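PDB 3O0Y: lipoprotein, which is of unknown function but belongs to a bacterial family in the metallopeptidase-like Peptidase_MA clan and is probably a membrane-anchored lipoprotein. Local coordinates for residues E357-D362 with Y417-R422. Residues are numbered along the deposited sequence; the frame is centred on the assembly and turned at random.
Sequences EELLSD and YWINLR
No flat group bridges L359 and L360 to I419 and L421, so branched aliphatic side chains alone carry the contact. The Y417 ring is on the helix side of the strand, beside I363 and L435, with its OH hydrogen-bonded to T436 OG1. W418 and N420 belong to the other side: the indole of W418 meets the ring of F391 with planes about 20° apart, engages R150 in a cation-pi contact, and donates from NE1 to T405. N420 directs its CB away from the helix. Its OD1 accepts R422 N in the carbonyl plane at 2.9 Å, closing an Asx turn, and its ND2 is hydrogen-bonded to the backbone O atoms of Q396 and P400.

On the helix side, the L359 and L421 side chains cross obliquely and meet methyl to methyl. L421 CD2 lies 3.7 Å from L359 CD1 and 4.0 Å from L359 CD2, touching both branches of the fork. In L359, chi1 of -171° sets CG anti to the backbone N; CD2 lies 4.2 Å from I419 CG1. L360 and I419 run past each other in opposite directions, L360 CD2 approaching I419 CG2 to 3.8 Å, while the other branch, CD1, is 4.1 Å from L421 CD1.

No hydrogen bond joins the two segments, but R356, just before the first, donates from NE to L421 O. L432 and L435 of helix 432-439 and V388 of the neighbouring strand extend the apolar layer. Helix 353-373 thus packs through leucines, beside helix 432-439, on one face of the small mixed sheet in which strand 416-419 is central between 387-390 and 402-405.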
# COMPACT_ATOMS: atom_id res chain seq x y z
N GLU A 357 0.39 -13.50 -22.89
CA GLU A 357 -0.56 -14.54 -22.56
C GLU A 357 0.01 -15.68 -21.75
O GLU A 357 -0.69 -16.24 -20.84
CB GLU A 357 -1.22 -15.13 -23.86
CG GLU A 357 -2.18 -14.15 -24.55
CD GLU A 357 -2.64 -14.58 -25.96
OE1 GLU A 357 -1.96 -15.43 -26.62
OE2 GLU A 357 -3.69 -13.98 -26.42
N GLU A 358 1.24 -16.04 -22.05
CA GLU A 358 1.93 -17.10 -21.31
C GLU A 358 2.16 -16.67 -19.88
O GLU A 358 1.91 -17.42 -18.94
CB GLU A 358 3.26 -17.48 -21.98
CG GLU A 358 3.85 -18.77 -21.31
CD GLU A 358 5.22 -19.17 -21.83
OE1 GLU A 358 5.73 -18.53 -22.75
OE2 GLU A 358 5.82 -20.07 -21.23
N LEU A 359 2.65 -15.44 -19.67
CA LEU A 359 2.84 -14.93 -18.36
C LEU A 359 1.54 -14.96 -17.55
O LEU A 359 1.50 -15.43 -16.42
CB LEU A 359 3.44 -13.52 -18.45
CG LEU A 359 3.91 -12.84 -17.21
CD1 LEU A 359 4.78 -11.51 -17.58
CD2 LEU A 359 2.74 -12.50 -16.28
N LEU A 360 0.45 -14.49 -18.14
CA LEU A 360 -0.83 -14.44 -17.44
C LEU A 360 -1.37 -15.84 -17.12
O LEU A 360 -1.91 -16.05 -16.03
CB LEU A 360 -1.85 -13.63 -18.23
CG LEU A 360 -1.61 -12.09 -18.22
CD1 LEU A 360 -2.45 -11.45 -19.37
CD2 LEU A 360 -1.91 -11.47 -16.92
N SER A 361 -1.16 -16.79 -18.04
CA SER A 361 -1.57 -18.18 -17.80
C SER A 361 -0.75 -18.79 -16.70
O SER A 361 -1.27 -19.55 -15.86
CB SER A 361 -1.45 -19.05 -19.06
OG SER A 361 -2.34 -18.44 -20.01
N ASP A 362 0.53 -18.51 -16.73
CA ASP A 362 1.40 -19.00 -15.64
C ASP A 362 0.98 -18.49 -14.27
O ASP A 362 0.86 -19.30 -13.28
CB ASP A 362 2.88 -18.63 -15.86
CG ASP A 362 3.56 -19.45 -17.00
OD1 ASP A 362 3.00 -20.51 -17.49
OD2 ASP A 362 4.70 -19.04 -17.38
N TYR A 417 -5.07 -8.67 -8.26
CA TYR A 417 -3.65 -8.75 -8.42
C TYR A 417 -3.36 -8.13 -9.77
O TYR A 417 -3.71 -8.65 -10.82
CB TYR A 417 -3.20 -10.21 -8.29
CG TYR A 417 -1.79 -10.58 -8.76
CD1 TYR A 417 -0.77 -9.67 -8.88
CD2 TYR A 417 -1.48 -11.91 -8.94
CE1 TYR A 417 0.51 -10.07 -9.27
CE2 TYR A 417 -0.20 -12.29 -9.37
CZ TYR A 417 0.78 -11.38 -9.50
OH TYR A 417 2.04 -11.76 -9.87
N TRP A 418 -2.75 -6.95 -9.71
CA TRP A 418 -2.32 -6.25 -10.86
C TRP A 418 -0.88 -6.60 -11.23
O TRP A 418 0.03 -6.61 -10.36
CB TRP A 418 -2.35 -4.77 -10.64
CG TRP A 418 -3.68 -4.22 -10.38
CD1 TRP A 418 -4.26 -4.14 -9.16
CD2 TRP A 418 -4.65 -3.71 -11.33
NE1 TRP A 418 -5.53 -3.57 -9.26
CE2 TRP A 418 -5.79 -3.32 -10.58
CE3 TRP A 418 -4.67 -3.57 -12.71
CZ2 TRP A 418 -6.95 -2.79 -11.19
CZ3 TRP A 418 -5.80 -3.06 -13.34
CH2 TRP A 418 -6.94 -2.65 -12.56
N ILE A 419 -0.68 -6.89 -12.50
CA ILE A 419 0.65 -7.19 -13.03
C ILE A 419 1.07 -6.22 -14.13
O ILE A 419 0.27 -5.89 -14.99
CB ILE A 419 0.68 -8.69 -13.52
CG1 ILE A 419 2.09 -9.07 -13.94
CG2 ILE A 419 -0.32 -8.92 -14.62
CD1 ILE A 419 3.08 -9.23 -12.80
N ASN A 420 2.34 -5.74 -14.09
CA ASN A 420 2.84 -4.81 -15.12
C ASN A 420 3.47 -5.57 -16.28
O ASN A 420 4.48 -6.26 -16.09
CB ASN A 420 3.91 -3.93 -14.51
CG ASN A 420 4.18 -2.74 -15.33
OD1 ASN A 420 4.26 -2.81 -16.55
ND2 ASN A 420 4.33 -1.59 -14.67
N LEU A 421 2.80 -5.55 -17.44
CA LEU A 421 3.32 -6.24 -18.62
C LEU A 421 4.12 -5.34 -19.57
O LEU A 421 4.38 -5.74 -20.73
CB LEU A 421 2.16 -6.91 -19.31
CG LEU A 421 1.21 -7.82 -18.55
CD1 LEU A 421 0.10 -8.27 -19.48
CD2 LEU A 421 2.07 -8.95 -17.96
N ARG A 422 4.55 -4.17 -19.09
CA ARG A 422 5.26 -3.27 -20.02
C ARG A 422 6.52 -3.88 -20.62
O ARG A 422 6.74 -3.79 -21.86
CB ARG A 422 5.66 -1.98 -19.33
CG ARG A 422 6.33 -0.91 -20.24
CD ARG A 422 6.82 0.34 -19.46
NE ARG A 422 8.18 0.17 -18.94
CZ ARG A 422 8.53 -0.06 -17.66
NH1 ARG A 422 7.64 -0.11 -16.65
NH2 ARG A 422 9.81 -0.21 -17.37